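Local coordinates for tetratricopeptide TPR_2 repeat protein (Thermobaculum terrenum, PDB 5DJS) that joins tetratricopeptide repeats to a family 41 glycosyltransferase module of the GT-B fold and holds uridine-5'-diphosphate in its pocket, at residues R190-D201 against L214-W222. The protein carries 1 engineered substitution. Sequence-based numbering, arbitrary orientation.
Sequences RTAYEVYCYSND and LSDRWRDVW
V195, C197 and S199 on the outermost strand of a Rossmann-like parallel sheet in the GT-B module exchange backbone hydrogen bonds with 214-222, the end of helix 206-214 and most of the loop leading to helix 226-236. The loop runs parallel to strand 193-199 along the edge not taken by strand 163-169, with isolated bridges at Y196–R217 and S199–D220. R217 N donates to V195 O (3.2 Å), C197 N to R217 O, S199 N to R219 O, and V221 N to S199 O (3.0 Å). At the start of the strand the D216 side chain substitutes for a backbone carbonyl: OD2 accepts V195 N at 2.9 Å through its anti lone pair. In one of two modelled conformers of R190, NE also reaches OD2 in a salt bridge whose hydrogen bond is weak. Y198 CE1 packs on R219 CD (3.7 Å), and D236 of helix 226-236 binds both Y198 OH and R219 NE. V221 CG2 abuts the edge of the Y198 ring at CD1. The R217 chain bends at chi2 (-66°) and runs alongside Y196, its guanidinium plane 28° from the ring, while CG sits over the Y196 ring face in a CH-pi contact, 3.8 Å from the centroid.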
loop_
_atom_site.group_PDB
_atom_site.type_symbol
_atom_site.label_atom_id
_atom_site.label_comp_id
_atom_site.label_asym_id
_atom_site.label_seq_id
_atom_site.Cartn_x
_atom_site.Cartn_y
_atom_site.Cartn_z
ATOM N N ARG A 190 -20.461 -19.485 -0.937
ATOM C CA ARG A 190 -20.750 -19.850 -2.325
ATOM C C ARG A 190 -22.233 -20.021 -2.658
ATOM O O ARG A 190 -22.593 -20.014 -3.834
ATOM C CB ARG A 190 -19.988 -21.114 -2.726
ATOM C CG ARG A 190 -18.779 -20.838 -3.608
ATOM C CD ARG A 190 -17.882 -19.764 -3.010
ATOM N NE ARG A 190 -16.620 -19.646 -3.733
ATOM C CZ ARG A 190 -15.521 -19.094 -3.227
ATOM N NH1 ARG A 190 -15.528 -18.612 -1.988
ATOM N NH2 ARG A 190 -14.411 -19.034 -3.955
ATOM N N THR A 191 -23.087 -20.187 -1.645
ATOM C CA THR A 191 -24.544 -20.234 -1.866
ATOM C C THR A 191 -25.027 -18.870 -2.402
ATOM O O THR A 191 -25.850 -18.813 -3.323
ATOM C CB THR A 191 -25.361 -20.627 -0.594
ATOM O OG1 THR A 191 -25.207 -19.635 0.431
ATOM C CG2 THR A 191 -24.942 -22.014 -0.045
ATOM N N ALA A 192 -24.468 -17.790 -1.842
ATOM C CA ALA A 192 -24.904 -16.412 -2.119
ATOM C C ALA A 192 -23.932 -15.554 -2.965
ATOM O O ALA A 192 -24.325 -14.474 -3.417
ATOM C CB ALA A 192 -25.205 -15.704 -0.802
ATOM N N TYR A 193 -22.689 -16.011 -3.167
ATOM C CA TYR A 193 -21.665 -15.229 -3.878
ATOM C C TYR A 193 -20.782 -16.108 -4.753
ATOM O O TYR A 193 -20.581 -17.273 -4.458
ATOM C CB TYR A 193 -20.790 -14.456 -2.885
ATOM C CG TYR A 193 -21.566 -13.471 -2.045
ATOM C CD1 TYR A 193 -21.860 -12.204 -2.525
ATOM C CD2 TYR A 193 -22.039 -13.823 -0.776
ATOM C CE1 TYR A 193 -22.593 -11.298 -1.767
ATOM C CE2 TYR A 193 -22.780 -12.929 -0.006
ATOM C CZ TYR A 193 -23.054 -11.668 -0.503
ATOM O OH TYR A 193 -23.789 -10.781 0.252
ATOM N N GLU A 194 -20.264 -15.547 -5.840
ATOM C CA GLU A 194 -19.314 -16.251 -6.702
ATOM C C GLU A 194 -18.117 -15.353 -7.000
ATOM O O GLU A 194 -18.287 -14.170 -7.292
ATOM C CB GLU A 194 -19.981 -16.674 -8.004
ATOM C CG GLU A 194 -19.082 -17.540 -8.877
ATOM C CD GLU A 194 -19.748 -17.953 -10.155
ATOM O OE1 GLU A 194 -20.805 -17.361 -10.517
ATOM O OE2 GLU A 194 -19.206 -18.867 -10.822
ATOM N N VAL A 195 -16.922 -15.932 -6.980
ATOM C CA VAL A 195 -15.688 -15.153 -6.919
ATOM C C VAL A 195 -14.864 -15.228 -8.212
ATOM O O VAL A 195 -14.293 -16.278 -8.550
ATOM C CB VAL A 195 -14.834 -15.568 -5.694
ATOM C CG1 VAL A 195 -13.531 -14.781 -5.646
ATOM C CG2 VAL A 195 -15.607 -15.344 -4.396
ATOM N N TYR A 196 -14.820 -14.087 -8.905
ATOM C CA TYR A 196 -13.953 -13.848 -10.055
ATOM C C TYR A 196 -12.779 -13.005 -9.574
ATOM O O TYR A 196 -12.963 -12.055 -8.817
ATOM C CB TYR A 196 -14.713 -13.074 -11.145
ATOM C CG TYR A 196 -15.783 -13.870 -11.882
ATOM C CD1 TYR A 196 -16.930 -14.321 -11.224
ATOM C CD2 TYR A 196 -15.658 -14.157 -13.244
ATOM C CE1 TYR A 196 -17.908 -15.044 -11.890
ATOM C CE2 TYR A 196 -16.634 -14.883 -13.916
ATOM C CZ TYR A 196 -17.757 -15.326 -13.232
ATOM O OH TYR A 196 -18.740 -16.049 -13.872
ATOM N N CYS A 197 -11.571 -13.345 -10.001
ATOM C CA CYS A 197 -10.390 -12.507 -9.729
ATOM C C CYS A 197 -9.837 -12.025 -11.051
ATOM O O CYS A 197 -9.801 -12.777 -11.998
ATOM C CB CYS A 197 -9.330 -13.289 -8.972
ATOM S SG CYS A 197 -9.690 -13.391 -7.213
ATOM N N TYR A 198 -9.421 -10.767 -11.121
ATOM C CA TYR A 198 -8.768 -10.246 -12.308
ATOM C C TYR A 198 -7.366 -9.771 -11.899
ATOM O O TYR A 198 -7.213 -8.714 -11.265
ATOM C CB TYR A 198 -9.624 -9.137 -12.883
ATOM C CG TYR A 198 -11.010 -9.596 -13.309
ATOM C CD1 TYR A 198 -11.256 -10.088 -14.596
ATOM C CD2 TYR A 198 -12.085 -9.524 -12.428
ATOM C CE1 TYR A 198 -12.530 -10.500 -14.978
ATOM C CE2 TYR A 198 -13.364 -9.926 -12.801
ATOM C CZ TYR A 198 -13.584 -10.415 -14.075
ATOM O OH TYR A 198 -14.852 -10.811 -14.442
ATOM N N SER A 199 -6.358 -10.581 -12.239
ATOM C CA SER A 199 -4.937 -10.310 -11.905
ATOM C C SER A 199 -4.307 -9.384 -12.931
ATOM O O SER A 199 -4.109 -9.765 -14.091
ATOM C CB SER A 199 -4.131 -11.622 -11.848
ATOM O OG SER A 199 -2.732 -11.402 -11.666
ATOM N N ASN A 200 -3.950 -8.188 -12.490
ATOM C CA ASN A 200 -3.384 -7.154 -13.371
ATOM C C ASN A 200 -1.838 -7.024 -13.336
ATOM O O ASN A 200 -1.285 -5.936 -13.577
ATOM C CB ASN A 200 -4.045 -5.805 -13.043
ATOM C CG ASN A 200 -3.774 -4.736 -14.086
ATOM O OD1 ASN A 200 -3.790 -3.550 -13.779
ATOM N ND2 ASN A 200 -3.526 -5.149 -15.321
ATOM N N ASP A 201 -1.149 -8.129 -13.051
ATOM C CA ASP A 201 0.307 -8.159 -13.051
ATOM C C ASP A 201 0.739 -9.605 -13.286
ATOM O O ASP A 201 0.119 -10.514 -12.735
ATOM C CB ASP A 201 0.821 -7.633 -11.718
ATOM C CG ASP A 201 2.316 -7.455 -11.689
ATOM O OD1 ASP A 201 3.042 -8.439 -11.423
ATOM O OD2 ASP A 201 2.765 -6.313 -11.896
ATOM N N LEU A 214 -8.425 -21.045 -4.927
ATOM C CA LEU A 214 -9.587 -20.648 -4.110
ATOM C C LEU A 214 -10.672 -19.876 -4.888
ATOM O O LEU A 214 -11.837 -19.878 -4.491
ATOM C CB LEU A 214 -9.150 -19.818 -2.903
ATOM C CG LEU A 214 -8.640 -20.485 -1.622
ATOM C CD1 LEU A 214 -7.683 -21.656 -1.841
ATOM C CD2 LEU A 214 -7.988 -19.411 -0.753
ATOM N N SER A 215 -10.287 -19.200 -5.969
ATOM C CA SER A 215 -11.251 -18.519 -6.853
ATOM C C SER A 215 -12.110 -19.504 -7.628
ATOM O O SER A 215 -11.651 -20.599 -7.971
ATOM C CB SER A 215 -10.543 -17.615 -7.879
ATOM O OG SER A 215 -10.627 -16.245 -7.519
ATOM N N ASP A 216 -13.340 -19.089 -7.932
ATOM C CA ASP A 216 -14.217 -19.843 -8.837
ATOM C C ASP A 216 -13.776 -19.687 -10.288
ATOM O O ASP A 216 -13.725 -20.673 -11.022
ATOM C CB ASP A 216 -15.676 -19.415 -8.693
ATOM C CG ASP A 216 -16.239 -19.726 -7.328
ATOM O OD1 ASP A 216 -16.158 -20.890 -6.884
ATOM O OD2 ASP A 216 -16.767 -18.804 -6.683
ATOM N N ARG A 217 -13.462 -18.453 -10.687
ATOM C CA ARG A 217 -12.903 -18.145 -12.019
ATOM C C ARG A 217 -11.693 -17.221 -11.861
ATOM O O ARG A 217 -11.664 -16.422 -10.925
ATOM C CB ARG A 217 -13.954 -17.455 -12.892
ATOM C CG ARG A 217 -15.320 -18.125 -12.944
ATOM C CD ARG A 217 -15.314 -19.499 -13.604
ATOM N NE ARG A 217 -16.605 -19.768 -14.248
ATOM C CZ ARG A 217 -16.897 -19.563 -15.535
ATOM N NH1 ARG A 217 -15.983 -19.112 -16.401
ATOM N NH2 ARG A 217 -18.129 -19.828 -15.972
ATOM N N TRP A 218 -10.731 -17.296 -12.793
ATOM C CA TRP A 218 -9.464 -16.538 -12.673
ATOM C C TRP A 218 -9.218 -15.316 -13.580
ATOM O O TRP A 218 -9.125 -14.227 -13.058
ATOM C CB TRP A 218 -8.257 -17.468 -12.739
ATOM C CG TRP A 218 -6.969 -16.746 -12.409
ATOM C CD1 TRP A 218 -5.899 -16.550 -13.242
ATOM C CD2 TRP A 218 -6.636 -16.104 -11.170
ATOM N NE1 TRP A 218 -4.915 -15.844 -12.589
ATOM C CE2 TRP A 218 -5.339 -15.555 -11.320
ATOM C CE3 TRP A 218 -7.298 -15.952 -9.946
ATOM C CZ2 TRP A 218 -4.700 -14.856 -10.297
ATOM C CZ3 TRP A 218 -6.656 -15.261 -8.922
ATOM C CH2 TRP A 218 -5.373 -14.716 -9.109
ATOM N N ARG A 219 -9.028 -15.462 -14.890
ATOM C CA ARG A 219 -8.726 -14.286 -15.784
ATOM C C ARG A 219 -7.422 -13.479 -15.515
ATOM O O ARG A 219 -7.349 -12.674 -14.574
ATOM C CB ARG A 219 -9.918 -13.298 -15.862
ATOM C CG ARG A 219 -11.172 -13.885 -16.493
ATOM C CD ARG A 219 -12.309 -14.108 -15.502
ATOM N NE ARG A 219 -13.436 -14.745 -16.175
ATOM C CZ ARG A 219 -13.462 -16.010 -16.598
ATOM N NH1 ARG A 219 -12.440 -16.845 -16.403
ATOM N NH2 ARG A 219 -14.547 -16.454 -17.222
ATOM N N ASP A 220 -6.413 -13.702 -16.369
ATOM C CA ASP A 220 -5.204 -12.858 -16.452
ATOM C C ASP A 220 -5.404 -11.651 -17.371
ATOM O O ASP A 220 -5.553 -11.800 -18.582
ATOM C CB ASP A 220 -4.008 -13.676 -16.953
ATOM C CG ASP A 220 -3.578 -14.741 -15.967
ATOM O OD1 ASP A 220 -3.724 -14.529 -14.739
ATOM O OD2 ASP A 220 -3.088 -15.791 -16.424
ATOM N N VAL A 221 -5.328 -10.461 -16.785
ATOM C CA VAL A 221 -5.846 -9.235 -17.380
ATOM C C VAL A 221 -4.784 -8.252 -17.902
ATOM O O VAL A 221 -5.095 -7.436 -18.784
ATOM C CB VAL A 221 -6.801 -8.570 -16.360
ATOM C CG1 VAL A 221 -7.216 -7.159 -16.753
ATOM C CG2 VAL A 221 -8.035 -9.447 -16.209
ATOM N N TRP A 222 -3.541 -8.340 -17.414
ATOM C CA TRP A 222 -2.483 -7.367 -17.780
ATOM C C TRP A 222 -2.327 -7.092 -19.291
ATOM O O TRP A 222 -2.185 -5.926 -19.673
ATOM C CB TRP A 222 -1.130 -7.690 -17.106
ATOM C CG TRP A 222 -0.462 -8.953 -17.547
ATOM C CD1 TRP A 222 0.367 -9.103 -18.612
ATOM C CD2 TRP A 222 -0.567 -10.252 -16.930
ATOM N NE1 TRP A 222 0.783 -10.413 -18.714
ATOM C CE2 TRP A 222 0.222 -11.140 -17.697
ATOM C CE3 TRP A 222 -1.268 -10.753 -15.819
ATOM C CZ2 TRP A 222 0.347 -12.500 -17.380
ATOM C CZ3 TRP A 222 -1.152 -12.103 -15.506
ATOM C CH2 TRP A 222 -0.347 -12.961 -16.288
#